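Local coordinates for protein diaminopropionate ammonia-lyase (Escherichia coli, PDB 4D9N) that catalyses the pyridoxal-phosphate-dependent alpha,beta-elimination of both L- and D-2,3-diaminopropionate to pyruvate and ammonia, working as a homodimer, at residues F115-D120 and A138-P143; N252-I257 and A306-S311. All coordinates share one frame; numbering follows the deposited sequence.

Interaction 1. Residues F115-D120 and A138-P143. With DSN (D-serine), chain C.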
loop_
_atom_site.group_PDB
_atom_site.type_symbol
_atom_site.label_atom_id
_atom_site.label_comp_id
_atom_site.label_asym_id
_atom_site.label_seq_id
_atom_site.Cartn_x
_atom_site.Cartn_y
_atom_site.Cartn_z
ATOM N N PHE A 115 38.153 -9.310 0.990
ATOM C CA PHE A 115 37.027 -10.233 0.937
ATOM C C PHE A 115 36.349 -10.186 -0.422
ATOM O O PHE A 115 35.890 -9.131 -0.864
ATOM C CB PHE A 115 36.015 -9.919 2.041
ATOM C CG PHE A 115 36.582 -10.008 3.428
ATOM C CD1 PHE A 115 36.881 -11.243 3.995
ATOM C CD2 PHE A 115 36.811 -8.857 4.172
ATOM C CE1 PHE A 115 37.401 -11.329 5.275
ATOM C CE2 PHE A 115 37.328 -8.936 5.454
ATOM C CZ PHE A 115 37.626 -10.172 6.004
ATOM N N ALA A 116 36.295 -11.338 -1.081
ATOM C CA ALA A 116 35.695 -11.442 -2.402
ATOM C C ALA A 116 34.396 -12.235 -2.333
ATOM O O ALA A 116 34.356 -13.326 -1.755
ATOM C CB ALA A 116 36.669 -12.084 -3.377
ATOM N N THR A 117 33.334 -11.677 -2.910
ATOM C CA THR A 117 32.053 -12.375 -2.959
ATOM C C THR A 117 31.182 -11.989 -4.156
ATOM O O THR A 117 31.323 -10.900 -4.721
ATOM C CB THR A 117 31.263 -12.233 -1.633
ATOM O OG1 THR A 117 30.409 -13.373 -1.460
ATOM C CG2 THR A 117 30.428 -10.956 -1.601
ATOM N N THR A 118 30.303 -12.911 -4.538
ATOM C CA THR A 118 29.321 -12.700 -5.592
ATOM C C THR A 118 27.949 -12.565 -4.948
ATOM O O THR A 118 27.577 -13.370 -4.090
ATOM C CB THR A 118 29.306 -13.873 -6.595
ATOM O OG1 THR A 118 30.611 -14.045 -7.151
ATOM C CG2 THR A 118 28.323 -13.618 -7.730
ATOM N N THR A 119 27.203 -11.546 -5.364
ATOM C CA THR A 119 25.864 -11.310 -4.842
ATOM C C THR A 119 24.922 -10.790 -5.918
ATOM O O THR A 119 25.360 -10.239 -6.929
ATOM C CB THR A 119 25.881 -10.312 -3.663
ATOM O OG1 THR A 119 24.643 -10.391 -2.947
ATOM C CG2 THR A 119 26.091 -8.875 -4.151
ATOM N N ASP A 120 23.626 -10.982 -5.695
ATOM C CA ASP A 120 22.608 -10.312 -6.491
ATOM C C ASP A 120 21.964 -9.189 -5.672
ATOM O O ASP A 120 20.963 -8.598 -6.090
ATOM C CB ASP A 120 21.564 -11.308 -7.026
ATOM C CG ASP A 120 20.918 -12.139 -5.929
ATOM O OD1 ASP A 120 20.432 -13.252 -6.239
ATOM O OD2 ASP A 120 20.892 -11.695 -4.760
ATOM N N ALA A 138 36.932 -4.981 0.150
ATOM C CA ALA A 138 35.880 -5.818 -0.410
ATOM C C ALA A 138 35.796 -5.688 -1.929
ATOM O O ALA A 138 35.757 -4.580 -2.472
ATOM C CB ALA A 138 34.540 -5.502 0.237
ATOM N N VAL A 139 35.790 -6.834 -2.602
ATOM C CA VAL A 139 35.576 -6.900 -4.044
ATOM C C VAL A 139 34.306 -7.708 -4.297
ATOM O O VAL A 139 34.279 -8.929 -4.107
ATOM C CB VAL A 139 36.783 -7.511 -4.795
ATOM C CG1 VAL A 139 36.527 -7.527 -6.296
ATOM C CG2 VAL A 139 38.056 -6.735 -4.494
ATOM N N ILE A 140 33.255 -7.007 -4.717
ATOM C CA ILE A 140 31.931 -7.599 -4.884
ATOM C C ILE A 140 31.565 -7.705 -6.361
ATOM O O ILE A 140 31.528 -6.706 -7.074
ATOM C CB ILE A 140 30.844 -6.786 -4.135
ATOM C CG1 ILE A 140 31.305 -6.382 -2.720
ATOM C CG2 ILE A 140 29.518 -7.538 -4.122
ATOM C CD1 ILE A 140 31.589 -7.521 -1.759
ATOM N N TYR A 141 31.298 -8.926 -6.811
ATOM C CA TYR A 141 30.884 -9.173 -8.188
ATOM C C TYR A 141 29.378 -9.374 -8.262
ATOM O O TYR A 141 28.775 -9.953 -7.355
ATOM C CB TYR A 141 31.587 -10.406 -8.754
ATOM C CG TYR A 141 33.079 -10.260 -8.955
ATOM C CD1 TYR A 141 33.973 -10.530 -7.919
ATOM C CD2 TYR A 141 33.599 -9.874 -10.191
ATOM C CE1 TYR A 141 35.340 -10.412 -8.105
ATOM C CE2 TYR A 141 34.968 -9.753 -10.386
ATOM C CZ TYR A 141 35.832 -10.022 -9.340
ATOM O OH TYR A 141 37.190 -9.902 -9.527
ATOM N N MET A 142 28.779 -8.891 -9.348
ATOM C CA MET A 142 27.343 -9.020 -9.572
ATOM C C MET A 142 27.058 -9.471 -11.008
ATOM O O MET A 142 27.742 -9.038 -11.938
ATOM C CB MET A 142 26.621 -7.702 -9.258
ATOM C CG MET A 142 26.773 -7.228 -7.816
ATOM S SD MET A 142 25.681 -5.865 -7.356
ATOM C CE MET A 142 24.121 -6.720 -7.163
ATOM N N PRO A 143 26.062 -10.361 -11.189
ATOM C CA PRO A 143 25.697 -10.853 -12.523
ATOM C C PRO A 143 24.967 -9.819 -13.388
ATOM O O PRO A 143 24.501 -8.795 -12.877
ATOM C CB PRO A 143 24.771 -12.036 -12.222
ATOM C CG PRO A 143 24.217 -11.753 -10.871
ATOM C CD PRO A 143 25.317 -11.060 -10.126
HETATM N N DSN C . 21.987 -15.149 -1.206
HETATM C CA DSN C . 21.728 -14.324 -2.421
HETATM C C DSN C . 22.390 -12.972 -2.277
HETATM O O DSN C . 23.421 -12.668 -2.879
HETATM O OXT DSN C . 21.912 -12.112 -1.536
HETATM C CB DSN C . 22.226 -15.107 -3.639
HETATM O OG DSN C . 21.110 -15.501 -4.450
#
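A138 lies level with F115, and its CA-H leans on F115 O, the carbonyl that also accepts the V139 amide at 2.9 Å (N to O). V139 O answers by taking T117 N, so the two strands run parallel, their axes 13° apart. At I140 the contact becomes apolar: CD1 meets T117 CG2 at 3.6 Å, the two side chains lying side by side, while CG2 reaches T119 CG2 at 3.7 Å. T117 OG1, anti to its own nitrogen (chi1 -152°), is turned to V187 O instead. Y141 N binds T117 O in the carbonyl plane, and Y141 O receives T119 N at 3.0 Å, the donor almost in line with C=O. M142 folds back at chi3 (76°), which brings CE to 3.6 Å from D120 C; its CG and the CD of P143 both rest against T119 O. Past the strand end, T119 OG1 binds O of D-serine at 2.6 Å, D120 N adds a longer bond to that oxygen, and D120 OD1 accepts the ligand's OG at 3.0 Å. An alanine at D120, the inferred proton acceptor for the L-isomer, would probably leave that OG without its acceptor here and freer to turn. Strand 114-118, helix 122-133 and strand 137-142 form a beta-alpha-beta unit, its first strand leading into the substrate site, in keeping with the tryptophan synthase beta-type fold.

Interaction 2. Residues N252-I257 and A306-S311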
loop_
_atom_site.group_PDB
_atom_site.type_symbol
_atom_site.label_atom_id
_atom_site.label_comp_id
_atom_site.label_asym_id
_atom_site.label_seq_id
_atom_site.Cartn_x
_atom_site.Cartn_y
_atom_site.Cartn_z
ATOM N N ASN A 252 6.669 -30.270 16.769
ATOM C CA ASN A 252 5.623 -29.334 17.187
ATOM C C ASN A 252 5.689 -27.978 16.484
ATOM O O ASN A 252 5.120 -26.989 16.954
ATOM C CB ASN A 252 5.645 -29.160 18.710
ATOM C CG ASN A 252 5.308 -30.443 19.446
ATOM O OD1 ASN A 252 5.825 -30.702 20.532
ATOM N ND2 ASN A 252 4.440 -31.257 18.854
ATOM N N LEU A 253 6.389 -27.948 15.354
ATOM C CA LEU A 253 6.491 -26.753 14.533
ATOM C C LEU A 253 6.257 -27.141 13.078
ATOM O O LEU A 253 7.020 -27.925 12.503
ATOM C CB LEU A 253 7.871 -26.105 14.692
ATOM C CG LEU A 253 8.020 -24.578 14.762
ATOM C CD1 LEU A 253 9.467 -24.183 14.506
ATOM C CD2 LEU A 253 7.100 -23.839 13.801
ATOM N N HIS A 254 5.192 -26.602 12.493
ATOM C CA HIS A 254 4.866 -26.867 11.096
ATOM C C HIS A 254 5.626 -25.913 10.212
ATOM O O HIS A 254 5.169 -24.801 9.932
ATOM C CB HIS A 254 3.359 -26.762 10.867
ATOM C CG HIS A 254 2.883 -27.456 9.613
ATOM N ND1 HIS A 254 2.121 -28.562 9.644
ATOM C CD2 HIS A 254 3.091 -27.160 8.267
ATOM C CE1 HIS A 254 1.854 -28.958 8.386
ATOM N NE2 HIS A 254 2.448 -28.100 7.545
ATOM N N SER A 255 6.806 -26.341 9.775
ATOM C CA SER A 255 7.706 -25.484 9.006
ATOM C C SER A 255 7.510 -25.633 7.505
ATOM O O SER A 255 7.415 -26.746 6.986
ATOM C CB SER A 255 9.165 -25.748 9.380
ATOM O OG SER A 255 9.507 -27.113 9.218
ATOM N N ILE A 256 7.449 -24.497 6.814
ATOM C CA ILE A 256 7.219 -24.481 5.375
ATOM C C ILE A 256 8.311 -23.687 4.662
ATOM O O ILE A 256 8.562 -22.523 4.989
ATOM C CB ILE A 256 5.827 -23.906 5.021
ATOM C CG1 ILE A 256 4.714 -24.666 5.754
ATOM C CG2 ILE A 256 5.595 -23.973 3.521
ATOM C CD1 ILE A 256 3.444 -23.868 5.959
ATOM N N ILE A 257 8.957 -24.326 3.691
ATOM C CA ILE A 257 10.010 -23.684 2.911
ATOM C C ILE A 257 9.453 -23.246 1.558
ATOM O O ILE A 257 8.881 -24.051 0.820
ATOM C CB ILE A 257 11.266 -24.585 2.786
ATOM C CG1 ILE A 257 12.124 -24.491 4.053
ATOM C CG2 ILE A 257 12.123 -24.190 1.590
ATOM C CD1 ILE A 257 11.573 -25.210 5.266
ATOM N N ALA A 306 12.288 -29.938 8.145
ATOM C CA ALA A 306 11.245 -29.247 7.383
ATOM C C ALA A 306 10.016 -30.137 7.219
ATOM O O ALA A 306 10.135 -31.328 6.921
ATOM C CB ALA A 306 11.764 -28.792 6.028
ATOM N N THR A 307 8.840 -29.551 7.427
ATOM C CA THR A 307 7.580 -30.274 7.304
ATOM C C THR A 307 7.156 -30.346 5.839
ATOM O O THR A 307 6.856 -31.429 5.326
ATOM C CB THR A 307 6.462 -29.622 8.145
ATOM O OG1 THR A 307 7.003 -29.139 9.382
ATOM C CG2 THR A 307 5.348 -30.624 8.430
ATOM N N GLN A 308 7.148 -29.191 5.171
ATOM C CA GLN A 308 6.711 -29.098 3.777
ATOM C C GLN A 308 7.571 -28.158 2.931
ATOM O O GLN A 308 8.151 -27.198 3.446
ATOM C CB GLN A 308 5.240 -28.671 3.711
ATOM C CG GLN A 308 4.256 -29.753 4.141
ATOM C CD GLN A 308 2.847 -29.230 4.349
ATOM O OE1 GLN A 308 2.642 -28.053 4.649
ATOM N NE2 GLN A 308 1.864 -30.110 4.196
ATOM N N PHE A 309 7.652 -28.454 1.635
ATOM C CA PHE A 309 8.311 -27.582 0.663
ATOM C C PHE A 309 7.283 -27.016 -0.314
ATOM O O PHE A 309 6.401 -27.742 -0.783
ATOM C CB PHE A 309 9.382 -28.339 -0.132
ATOM C CG PHE A 309 10.372 -29.087 0.718
ATOM C CD1 PHE A 309 10.342 -30.478 0.773
ATOM C CD2 PHE A 309 11.346 -28.411 1.447
ATOM C CE1 PHE A 309 11.255 -31.179 1.547
ATOM C CE2 PHE A 309 12.263 -29.108 2.224
ATOM C CZ PHE A 309 12.216 -30.494 2.273
ATOM N N ILE A 310 7.402 -25.724 -0.619
ATOM C CA ILE A 310 6.508 -25.073 -1.577
ATOM C C ILE A 310 7.257 -24.517 -2.787
ATOM O O ILE A 310 8.258 -23.807 -2.647
ATOM C CB ILE A 310 5.646 -23.967 -0.918
ATOM C CG1 ILE A 310 4.581 -24.594 -0.011
ATOM C CG2 ILE A 310 4.987 -23.080 -1.973
ATOM C CD1 ILE A 310 3.673 -23.592 0.674
ATOM N N SER A 311 6.763 -24.864 -3.973
ATOM C CA SER A 311 7.245 -24.298 -5.225
ATOM C C SER A 311 6.130 -23.446 -5.834
ATOM O O SER A 311 5.096 -23.973 -6.255
ATOM C CB SER A 311 7.670 -25.410 -6.184
ATOM O OG SER A 311 8.177 -24.878 -7.391
#
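S255 O takes two amides from the start of the partner segment: Q308 N at 3.1 Å, nearly in line with the C=O bond, and T307 N in a weak bond whose N-H...O angle is bent to 132°. They open a parallel pairing of neighbouring strands, 254-260 and 308-312, in the mixed sheet of the PLP-enzyme fold. S255 OG, set between the backbone N and the carbonyl carbon, also accepts T307 N, and S255 N donates to T307 OG1 at 2.8 Å. Further on, I257 N binds Q308 O, and I310 N reaches I257 O at 2.7 Å. Apolar contacts fall on both faces: I256 CG2 meets I310 CD1 at 3.5 Å, while I257 sets CD1 on A306 CB and CB at the edge of the F309 ring. Q308 NE2 is held by K362 O and D12 OD2, which would help fix the amide's rotation. The H254 ring, stacked on H226, stands 79° from that amide and sends NE2 to Q308 OE1 at 2.9 Å; the acceptor is in the ring plane, but the donor sits above the carbonyl plane. Over one imidazole face lies T307 CG2, 3.9 Å from the centroid, a CH-pi contact only 8° off the ring normal.

How the interactions relate
After strands 8-12, 47-49 and 61-66, which belong to the seven-stranded sheet, strand 114-118 opens interaction 1; strand 137-142 closes it after 17 residues, mostly helix 122-133. The chain then completes the four-stranded parallel sheet with 160-163 and 185-186 before strand 226-230 returns to the seven-stranded sheet. There interaction 2 closes a longer loop of 48 residues, which includes helices 265-272 and 296-305. The two loops are in series, neither nested nor crossed. The centres of interactions 1 and 2 are about 31 Å apart, on opposite sides of the chain's centre. Interaction 1 joins adjacent strands of the four-stranded sheet, interaction 2 adjacent strands of the seven-stranded one, and only interaction 1 touches the bound D-serine.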